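Local coordinates for GH3 beta-N-acetylglucosaminidase (Paenibacillaceae, PDB 6K5J), which hydrolyses terminal beta-linked N-acetylglucosamine residues as a glycoside hydrolase of family 3, probably acting on chitin-derived oligosaccharides, at residues Ala57-Ala60 with Lys61-Glu65; Arg205-Asp209 with Arg210-Ala214; Thr245-Ser248 with Asn249-Glu252; Glu323-Ile326 with Asp327-Gly331. One frame throughout, in Å; residues are numbered along the deposited sequence.

How the contacts relate
All four contacts are local, each made within one continuous run of chain in the TIM-barrel-like family 3 N-terminal domain, and they follow one another from contact 1 to contact 4. Contact 1 lies on helix 56-72 and contact 4 on helix 323-339, their centres about 31 Å apart. Contact 2 covers the kink between helices 205-210 and 213-222; contact 3 caps helix 249-258, its centre about 17 Å from that of contact 2. Contacts 1 and 2 sit on opposite sides of the chain's centre, their own centres about 42 Å apart. Contacts 3 and 4 alone touch, through a salt bridge from E252 to R328 that ties helix 249-258 to helix 323-339.

Contact 1 (Ala57-Ala60 with Lys61-Glu65); sequences AQVA and KLSAE
The carbonyl oxygen of V59 receives the shortest backbone bond here, from S63 N at 2.8 Å, and the N-H points almost straight at it (170°). S63 OG, 3.3 Å from V59 O, is turned back over the same turn of helix because its first torsion (chi1 -62°) sets OG beside the backbone N. From there the hydroxyl is hydrogen-bonded to Y48 OH and to L128 O, so this buried polar atom is satisfied by groups beyond the helix. One residue earlier, L62 N bonds to Q58 O at 2.9 Å, and the two side chains run side by side in the same direction. Q58 starts with CG opposite the backbone N and then turns at chi2 (-89°), which brings NE2 to 3.9 Å from L62 CD2, a plain van der Waals approach. The amide's polar partners lie in the preceding loops: NE2 gives to N52 O and L28 O, and OE1 accepts from A54 N and E55 N. L62 also rests on Y48, while V59 packs on L53 and L128. At the exposed side, K61 N to A57 O and A64 N to A60 O continue the i to i+4 ladder, and K61 leads its amine away from the preceding turn. Regular alpha-helical bonding with one buried face is what is expected of helix 56-72, the crossover helix of the beta-alpha-beta unit between parallel strands 45-47 and 79-81.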
loop_
_atom_site.group_PDB
_atom_site.type_symbol
_atom_site.label_atom_id
_atom_site.label_comp_id
_atom_site.label_asym_id
_atom_site.label_seq_id
_atom_site.Cartn_x
_atom_site.Cartn_y
_atom_site.Cartn_z
ATOM N N ALA A 57 -0.400 -22.023 3.771
ATOM C CA ALA A 57 0.359 -23.234 3.466
ATOM C C ALA A 57 0.826 -23.236 2.018
ATOM O O ALA A 57 1.962 -23.623 1.723
ATOM C CB ALA A 57 -0.487 -24.478 3.749
ATOM N N GLN A 58 -0.033 -22.775 1.107
ATOM C CA GLN A 58 0.317 -22.731 -0.307
ATOM C C GLN A 58 1.401 -21.688 -0.584
ATOM O O GLN A 58 2.310 -21.929 -1.395
ATOM C CB GLN A 58 -0.950 -22.467 -1.139
ATOM C CG GLN A 58 -0.684 -22.050 -2.591
ATOM C CD GLN A 58 -0.550 -20.534 -2.732
ATOM O OE1 GLN A 58 -1.220 -19.782 -2.038
ATOM N NE2 GLN A 58 0.326 -20.093 -3.617
ATOM N N VAL A 59 1.332 -20.525 0.077
ATOM C CA VAL A 59 2.328 -19.479 -0.160
ATOM C C VAL A 59 3.694 -19.927 0.349
ATOM O O VAL A 59 4.712 -19.780 -0.336
ATOM C CB VAL A 59 1.897 -18.151 0.497
ATOM C CG1 VAL A 59 2.948 -17.056 0.228
ATOM C CG2 VAL A 59 0.528 -17.704 -0.033
ATOM N N ALA A 60 3.734 -20.457 1.573
ATOM C CA ALA A 60 4.988 -20.968 2.121
ATOM C C ALA A 60 5.586 -22.039 1.216
ATOM O O ALA A 60 6.800 -22.050 0.965
ATOM C CB ALA A 60 4.752 -21.517 3.532
ATOM N N LYS A 61 4.748 -22.948 0.709
ATOM C CA LYS A 61 5.236 -23.953 -0.233
ATOM C C LYS A 61 5.798 -23.307 -1.490
ATOM O O LYS A 61 6.833 -23.740 -2.014
ATOM C CB LYS A 61 4.109 -24.907 -0.622
ATOM C CG LYS A 61 3.930 -26.109 0.267
ATOM C CD LYS A 61 3.029 -27.116 -0.450
ATOM C CE LYS A 61 3.278 -27.060 -1.959
ATOM N NZ LYS A 61 2.945 -28.335 -2.675
ATOM N N LEU A 62 5.109 -22.285 -2.000
ATOM C CA LEU A 62 5.535 -21.628 -3.231
ATOM C C LEU A 62 6.870 -20.913 -3.047
ATOM O O LEU A 62 7.762 -21.012 -3.897
ATOM C CB LEU A 62 4.447 -20.651 -3.693
ATOM C CG LEU A 62 4.821 -19.721 -4.847
ATOM C CD1 LEU A 62 5.118 -20.524 -6.105
ATOM C CD2 LEU A 62 3.689 -18.717 -5.085
ATOM N N SER A 63 7.028 -20.179 -1.941
ATOM C CA SER A 63 8.305 -19.520 -1.688
ATOM C C SER A 63 9.435 -20.531 -1.576
ATOM O O SER A 63 10.521 -20.322 -2.126
ATOM C CB SER A 63 8.234 -18.668 -0.419
ATOM O OG SER A 63 7.265 -17.634 -0.536
ATOM N N ALA A 64 9.201 -21.637 -0.870
ATOM C CA ALA A 64 10.249 -22.643 -0.733
ATOM C C ALA A 64 10.574 -23.283 -2.077
ATOM O O ALA A 64 11.738 -23.604 -2.355
ATOM C CB ALA A 64 9.824 -23.702 0.285
ATOM N N GLU A 65 9.552 -23.478 -2.922
ATOM C CA GLU A 65 9.766 -24.030 -4.257
ATOM C C GLU A 65 10.620 -23.099 -5.102
ATOM O O GLU A 65 11.565 -23.540 -5.764
ATOM C CB GLU A 65 8.425 -24.296 -4.956
ATOM C CG GLU A 65 8.589 -24.927 -6.354
ATOM C CD GLU A 65 7.283 -25.076 -7.128
ATOM O OE1 GLU A 65 6.303 -24.366 -6.810
ATOM O OE2 GLU A 65 7.237 -25.906 -8.068
#

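Contact 2 (Arg205-Asp209 with Arg210-Ala214); sequences RERLD and RLELA
Salt bridges dominate where R207 meets E212 and E206 meets R210, at a kink between helices 205-210 and 213-222 of the TIM-barrel-like domain. R207, bent at chi2 (71°), folds its guanidinium back to grip the E212 carboxylate side-on: NE reaches OE1 at 2.9 Å and NH2 reaches OE2 at 2.8 Å, each on a syn lone pair, with the two planes only 14° apart. R207 NH2 also pairs with D189. An alanine in place of R207 would probably leave the buried E212 carboxylate without its paired donors and free to turn. At the exposed side, R210 NE meets E206 OE2 at 3.1 Å, while its NH2 bond to OE1 is weak; R207 CD lies over one guanidinium face of R210. R205 NE binds D209 OD1, and its NH2 is salt-bridged to E258, its strongest partner.

Among backbone bonds, L211 N is held by R207 O, and L213 N by L208 O at 2.9 Å, five residues back, as the chain leaves helical angles at L211. Apolar contact is thinner: L208 CB and L213 CD1 approach to 4.3 Å. Separately, the L211 CD2 methyl sits over one face of the R207 guanidinium, 3.4 Å from NE.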
loop_
_atom_site.group_PDB
_atom_site.type_symbol
_atom_site.label_atom_id
_atom_site.label_comp_id
_atom_site.label_asym_id
_atom_site.label_seq_id
_atom_site.Cartn_x
_atom_site.Cartn_y
_atom_site.Cartn_z
ATOM N N ARG A 205 12.894 23.681 -3.831
ATOM C CA ARG A 205 13.691 22.787 -3.007
ATOM C C ARG A 205 13.422 22.992 -1.516
ATOM O O ARG A 205 13.405 22.023 -0.750
ATOM C CB ARG A 205 15.163 22.998 -3.351
ATOM C CG ARG A 205 16.104 22.028 -2.757
ATOM C CD ARG A 205 15.779 20.586 -3.122
ATOM N NE ARG A 205 16.526 19.761 -2.190
ATOM C CZ ARG A 205 17.734 19.272 -2.435
ATOM N NH1 ARG A 205 18.314 19.479 -3.614
ATOM N NH2 ARG A 205 18.348 18.565 -1.503
ATOM N N GLU A 206 13.204 24.241 -1.075
ATOM C CA GLU A 206 12.933 24.462 0.345
ATOM C C GLU A 206 11.717 23.668 0.801
ATOM O O GLU A 206 11.672 23.176 1.933
ATOM C CB GLU A 206 12.730 25.952 0.651
ATOM C CG GLU A 206 11.501 26.624 0.025
ATOM C CD GLU A 206 10.185 26.401 0.801
ATOM O OE1 GLU A 206 9.108 26.443 0.155
ATOM O OE2 GLU A 206 10.220 26.169 2.036
ATOM N N ARG A 207 10.714 23.544 -0.061
ATOM C CA ARG A 207 9.524 22.814 0.338
ATOM C C ARG A 207 9.801 21.315 0.364
ATOM O O ARG A 207 9.395 20.622 1.304
ATOM C CB ARG A 207 8.371 23.183 -0.597
ATOM C CG ARG A 207 7.429 22.061 -0.915
ATOM C CD ARG A 207 6.544 21.646 0.248
ATOM N NE ARG A 207 5.781 20.508 -0.238
ATOM C CZ ARG A 207 4.602 20.613 -0.835
ATOM N NH1 ARG A 207 4.018 21.802 -0.953
ATOM N NH2 ARG A 207 3.998 19.525 -1.285
ATOM N N LEU A 208 10.537 20.804 -0.637
ATOM C CA LEU A 208 10.889 19.388 -0.639
ATOM C C LEU A 208 11.734 19.031 0.579
ATOM O O LEU A 208 11.564 17.957 1.165
ATOM C CB LEU A 208 11.629 19.021 -1.933
ATOM C CG LEU A 208 10.888 19.264 -3.255
ATOM C CD1 LEU A 208 11.744 18.867 -4.460
ATOM C CD2 LEU A 208 9.543 18.518 -3.272
ATOM N N ASP A 209 12.652 19.923 0.977
ATOM C CA ASP A 209 13.515 19.641 2.122
ATOM C C ASP A 209 12.722 19.557 3.420
ATOM O O ASP A 209 13.041 18.746 4.298
ATOM C CB ASP A 209 14.594 20.719 2.265
ATOM C CG ASP A 209 15.671 20.618 1.210
ATOM O OD1 ASP A 209 15.798 19.554 0.576
ATOM O OD2 ASP A 209 16.393 21.615 1.014
ATOM N N ARG A 210 11.707 20.395 3.577
ATOM C CA ARG A 210 10.991 20.422 4.845
ATOM C C ARG A 210 9.810 19.464 4.884
ATOM O O ARG A 210 9.334 19.132 5.976
ATOM C CB ARG A 210 10.499 21.832 5.153
ATOM C CG ARG A 210 9.305 22.268 4.357
ATOM C CD ARG A 210 8.801 23.631 4.832
ATOM N NE ARG A 210 8.291 24.403 3.708
ATOM C CZ ARG A 210 7.049 24.320 3.248
ATOM N NH1 ARG A 210 6.170 23.510 3.833
ATOM N NH2 ARG A 210 6.687 25.052 2.205
ATOM N N LEU A 211 9.328 19.018 3.732
ATOM C CA LEU A 211 8.159 18.147 3.719
ATOM C C LEU A 211 8.514 16.790 3.115
ATOM O O LEU A 211 8.866 15.864 3.854
ATOM C CB LEU A 211 7.008 18.818 2.964
ATOM C CG LEU A 211 5.663 18.111 3.207
ATOM C CD1 LEU A 211 5.266 18.226 4.671
ATOM C CD2 LEU A 211 4.564 18.655 2.300
ATOM N N GLU A 212 8.472 16.692 1.779
ATOM C CA GLU A 212 8.617 15.418 1.063
ATOM C C GLU A 212 9.800 14.588 1.565
ATOM O O GLU A 212 9.651 13.406 1.890
ATOM C CB GLU A 212 8.776 15.690 -0.438
ATOM C CG GLU A 212 7.464 15.812 -1.235
ATOM C CD GLU A 212 6.726 17.136 -1.017
ATOM O OE1 GLU A 212 7.279 18.049 -0.373
ATOM O OE2 GLU A 212 5.579 17.265 -1.504
ATOM N N LEU A 213 10.991 15.188 1.621
ATOM C CA LEU A 213 12.212 14.432 1.906
ATOM C C LEU A 213 12.366 14.039 3.375
ATOM O O LEU A 213 13.106 13.090 3.670
ATOM C CB LEU A 213 13.440 15.246 1.470
ATOM C CG LEU A 213 13.590 15.395 -0.052
ATOM C CD1 LEU A 213 14.658 16.436 -0.399
ATOM C CD2 LEU A 213 13.925 14.056 -0.699
ATOM N N ALA A 214 11.703 14.748 4.290
ATOM C CA ALA A 214 11.998 14.597 5.716
ATOM C C ALA A 214 11.812 13.172 6.231
ATOM O O ALA A 214 12.713 12.670 6.926
ATOM C CB ALA A 214 11.163 15.604 6.524
#

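Contact 3 (Thr245-Ser248 with Asn249-Glu252); sequences TLSS and NVIE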
loop_
_atom_site.group_PDB
_atom_site.type_symbol
_atom_site.label_atom_id
_atom_site.label_comp_id
_atom_site.label_asym_id
_atom_site.label_seq_id
_atom_site.Cartn_x
_atom_site.Cartn_y
_atom_site.Cartn_z
ATOM N N THR A 245 12.477 8.188 -11.083
ATOM C CA THR A 245 12.961 6.849 -11.408
ATOM C C THR A 245 14.076 6.863 -12.446
ATOM O O THR A 245 14.961 6.003 -12.414
ATOM C CB THR A 245 11.796 6.001 -11.927
ATOM O OG1 THR A 245 10.777 5.954 -10.924
ATOM C CG2 THR A 245 12.244 4.575 -12.262
ATOM N N LEU A 246 14.041 7.810 -13.382
ATOM C CA LEU A 246 14.996 7.872 -14.481
ATOM C C LEU A 246 15.963 9.049 -14.371
ATOM O O LEU A 246 16.643 9.368 -15.350
ATOM C CB LEU A 246 14.245 7.938 -15.818
ATOM C CG LEU A 246 13.184 6.853 -16.022
ATOM C CD1 LEU A 246 12.574 6.920 -17.422
ATOM C CD2 LEU A 246 13.761 5.456 -15.760
ATOM N N SER A 247 16.053 9.691 -13.211
ATOM C CA SER A 247 16.814 10.926 -13.048
ATOM C C SER A 247 18.059 10.688 -12.206
ATOM O O SER A 247 17.957 10.376 -11.012
ATOM C CB SER A 247 15.954 11.998 -12.385
ATOM O OG SER A 247 16.767 13.045 -11.900
ATOM N N SER A 248 19.240 10.863 -12.812
ATOM C CA SER A 248 20.450 10.786 -11.999
ATOM C C SER A 248 20.490 11.905 -10.966
ATOM O O SER A 248 21.041 11.715 -9.879
ATOM C CB SER A 248 21.701 10.798 -12.891
ATOM O OG SER A 248 21.704 11.919 -13.753
ATOM N N ASN A 249 19.880 13.060 -11.262
ATOM C CA ASN A 249 19.814 14.137 -10.271
ATOM C C ASN A 249 19.089 13.695 -9.006
ATOM O O ASN A 249 19.518 14.019 -7.890
ATOM C CB ASN A 249 19.123 15.365 -10.856
ATOM C CG ASN A 249 20.073 16.241 -11.643
ATOM O OD1 ASN A 249 21.134 15.789 -12.064
ATOM N ND2 ASN A 249 19.691 17.490 -11.854
ATOM N N VAL A 250 17.983 12.964 -9.157
ATOM C CA VAL A 250 17.219 12.539 -7.986
ATOM C C VAL A 250 17.896 11.366 -7.287
ATOM O O VAL A 250 17.970 11.328 -6.053
ATOM C CB VAL A 250 15.767 12.195 -8.378
ATOM C CG1 VAL A 250 14.983 11.722 -7.147
ATOM C CG2 VAL A 250 15.077 13.394 -9.016
ATOM N N ILE A 251 18.386 10.382 -8.041
ATOM C CA ILE A 251 18.876 9.162 -7.406
ATOM C C ILE A 251 20.353 9.304 -7.041
ATOM O O ILE A 251 20.706 9.313 -5.856
ATOM C CB ILE A 251 18.630 7.926 -8.288
ATOM C CG1 ILE A 251 17.125 7.739 -8.530
ATOM C CG2 ILE A 251 19.185 6.693 -7.618
ATOM C CD1 ILE A 251 16.782 6.538 -9.393
ATOM N N GLU A 252 21.238 9.396 -8.042
ATOM C CA GLU A 252 22.658 9.526 -7.715
ATOM C C GLU A 252 22.928 10.817 -6.961
ATOM O O GLU A 252 23.709 10.836 -6.004
ATOM C CB GLU A 252 23.527 9.478 -8.978
ATOM C CG GLU A 252 23.724 8.097 -9.585
ATOM C CD GLU A 252 24.434 7.096 -8.676
ATOM O OE1 GLU A 252 25.006 7.497 -7.637
ATOM O OE2 GLU A 252 24.423 5.887 -9.018
#
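S247 turns its CB toward the helix that follows, and that methylene packs on V250 CG2 at 3.8 Å. Its next atom is the tip: OG, set opposite the backbone N (chi1 164°), accepts from V250 N at 3.0 Å, with an N-H...O angle of 154°. The same oxygen touches V250 CG2 at 3.4 Å and is hydrogen-bonded to E238 OE2, so it is shared between the helix start and the loop before it. The S247 carbonyl adds a second hold, accepting from I251 N at 3.0 Å and, weakly, from V250 N. S247 is thus an N-cap: it uses both its side chain and its carbonyl on the first turn of helix 249-258. An alanine here would probably leave V250 N without its side-chain acceptor and remove one hydrogen-bond partner of E238, making the first turn less firmly held. I251 extends back across the turn, where CD1 lies 3.6 Å from T245 O, a buried carbonyl with no polar partner in the model; the I251 side chain also packs on A291. T245 OG1 bonds instead with T229 and H231, and N249 ND2 with V237 O. The E252 chain, bent at chi2, carries its carboxylate away from S248 to R328. Two N-H groups of the first turn, those of V250 and I251, find acceptors in S247, consistent with a helix starting here.

Contact 4 (Glu323-Ile326 with Asp327-Gly331); sequences EERI and DRSVG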
loop_
_atom_site.group_PDB
_atom_site.type_symbol
_atom_site.label_atom_id
_atom_site.label_comp_id
_atom_site.label_asym_id
_atom_site.label_seq_id
_atom_site.Cartn_x
_atom_site.Cartn_y
_atom_site.Cartn_z
ATOM N N GLU A 323 31.271 -1.788 -16.132
ATOM C CA GLU A 323 31.433 -2.977 -15.306
ATOM C C GLU A 323 31.329 -2.641 -13.826
ATOM O O GLU A 323 30.662 -3.354 -13.067
ATOM C CB GLU A 323 32.777 -3.638 -15.611
ATOM C CG GLU A 323 33.120 -4.787 -14.666
ATOM C CD GLU A 323 34.362 -5.550 -15.102
ATOM O OE1 GLU A 323 35.063 -5.068 -16.018
ATOM O OE2 GLU A 323 34.628 -6.632 -14.533
ATOM N N GLU A 324 32.004 -1.568 -13.390
ATOM C CA GLU A 324 31.899 -1.152 -11.994
ATOM C C GLU A 324 30.452 -0.837 -11.622
ATOM O O GLU A 324 29.988 -1.205 -10.538
ATOM C CB GLU A 324 32.800 0.061 -11.733
ATOM C CG GLU A 324 32.784 0.586 -10.285
ATOM C CD GLU A 324 31.608 1.516 -9.969
ATOM O OE1 GLU A 324 31.121 2.241 -10.874
ATOM O OE2 GLU A 324 31.166 1.519 -8.802
ATOM N N ARG A 325 29.732 -0.150 -12.508
ATOM C CA ARG A 325 28.358 0.241 -12.205
ATOM C C ARG A 325 27.493 -0.976 -11.905
ATOM O O ARG A 325 26.770 -1.001 -10.903
ATOM C CB ARG A 325 27.776 1.053 -13.362
ATOM C CG ARG A 325 26.339 1.492 -13.138
ATOM C CD ARG A 325 26.188 2.442 -11.942
ATOM N NE ARG A 325 24.771 2.615 -11.622
ATOM C CZ ARG A 325 24.072 1.758 -10.884
ATOM N NH1 ARG A 325 24.667 0.693 -10.368
ATOM N NH2 ARG A 325 22.780 1.968 -10.653
ATOM N N ILE A 326 27.584 -2.010 -12.747
ATOM C CA ILE A 326 26.816 -3.234 -12.527
ATOM C C ILE A 326 27.208 -3.890 -11.212
ATOM O O ILE A 326 26.344 -4.308 -10.427
ATOM C CB ILE A 326 27.010 -4.210 -13.700
ATOM C CG1 ILE A 326 26.395 -3.637 -14.974
ATOM C CG2 ILE A 326 26.368 -5.535 -13.362
ATOM C CD1 ILE A 326 24.882 -3.825 -15.057
ATOM N N ASP A 327 28.520 -4.028 -10.969
ATOM C CA ASP A 327 28.993 -4.617 -9.715
ATOM C C ASP A 327 28.525 -3.817 -8.506
ATOM O O ASP A 327 28.308 -4.390 -7.437
ATOM C CB ASP A 327 30.524 -4.704 -9.686
ATOM C CG ASP A 327 31.088 -5.724 -10.662
ATOM O OD1 ASP A 327 30.379 -6.683 -11.028
ATOM O OD2 ASP A 327 32.270 -5.569 -11.044
ATOM N N ARG A 328 28.427 -2.492 -8.641
ATOM C CA ARG A 328 27.954 -1.658 -7.540
ATOM C C ARG A 328 26.561 -2.091 -7.084
ATOM O O ARG A 328 26.333 -2.312 -5.890
ATOM C CB ARG A 328 27.963 -0.186 -7.962
ATOM C CG ARG A 328 27.941 0.817 -6.821
ATOM C CD ARG A 328 27.592 2.221 -7.332
ATOM N NE ARG A 328 28.484 2.622 -8.419
ATOM C CZ ARG A 328 28.221 3.598 -9.284
ATOM N NH1 ARG A 328 27.097 4.288 -9.181
ATOM N NH2 ARG A 328 29.083 3.880 -10.256
ATOM N N SER A 329 25.620 -2.230 -8.029
ATOM C CA SER A 329 24.268 -2.668 -7.667
ATOM C C SER A 329 24.252 -4.107 -7.186
ATOM O O SER A 329 23.555 -4.434 -6.220
ATOM C CB SER A 329 23.303 -2.511 -8.847
ATOM O OG SER A 329 23.077 -1.147 -9.147
ATOM N N VAL A 330 24.974 -4.994 -7.869
ATOM C CA VAL A 330 25.026 -6.389 -7.428
ATOM C C VAL A 330 25.513 -6.472 -5.989
ATOM O O VAL A 330 24.983 -7.244 -5.181
ATOM C CB VAL A 330 25.916 -7.218 -8.377
ATOM C CG1 VAL A 330 26.233 -8.584 -7.764
ATOM C CG2 VAL A 330 25.234 -7.382 -9.735
ATOM N N GLY A 331 26.519 -5.666 -5.635
ATOM C CA GLY A 331 27.028 -5.693 -4.274
ATOM C C GLY A 331 25.982 -5.297 -3.250
ATOM O O GLY A 331 25.876 -5.912 -2.186
#
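Two nitrogens of R328 grip the E324 carboxylate side-on: NH2 to OE1 at 2.7 Å and NE to OE2 at 2.9 Å, with the two groups 24° apart, nearly coplanar. This bridge is the one well-held side-chain contact of the exposed side. E324 reaches it by starting opposite the backbone N and folding at chi2 (-82°), which swings the carboxylate along the helix. R325 CD lies over one face of the R328 guanidinium, 3.4 Å from NH1, and the two arginine chains cross at about a right angle. R328 NH1 has E252 as its second acid, so the two like-charged guanidinium groups are probably balanced.

The tightly packed part is the buried face. R325 NH1 gives S329 OG a straight bond of 2.7 Å (169°), with the oxygen near the guanidinium plane, while S329 OG also meets D294 OD1 and R325 NH2 binds V289 O. I326 CG2 and V330 CG2 approach at 4.2 Å, and both side chains pack against K16 of helix 13-19, with I326 also on L20. Looser are E323 and D327, which run side by side with their OE2 and OD2 4.3 Å apart, a like-charged pair that the salt bridge from K16 to D327 OD1 probably eases.

Backbone bonds such as V330 N to I326 O continue the i to i+4 pattern. This is an amphipathic alpha-helix with a salt bridge spaced i to i+4, in helix 323-339 of the family 3 N-terminal domain, packed against helix 13-19.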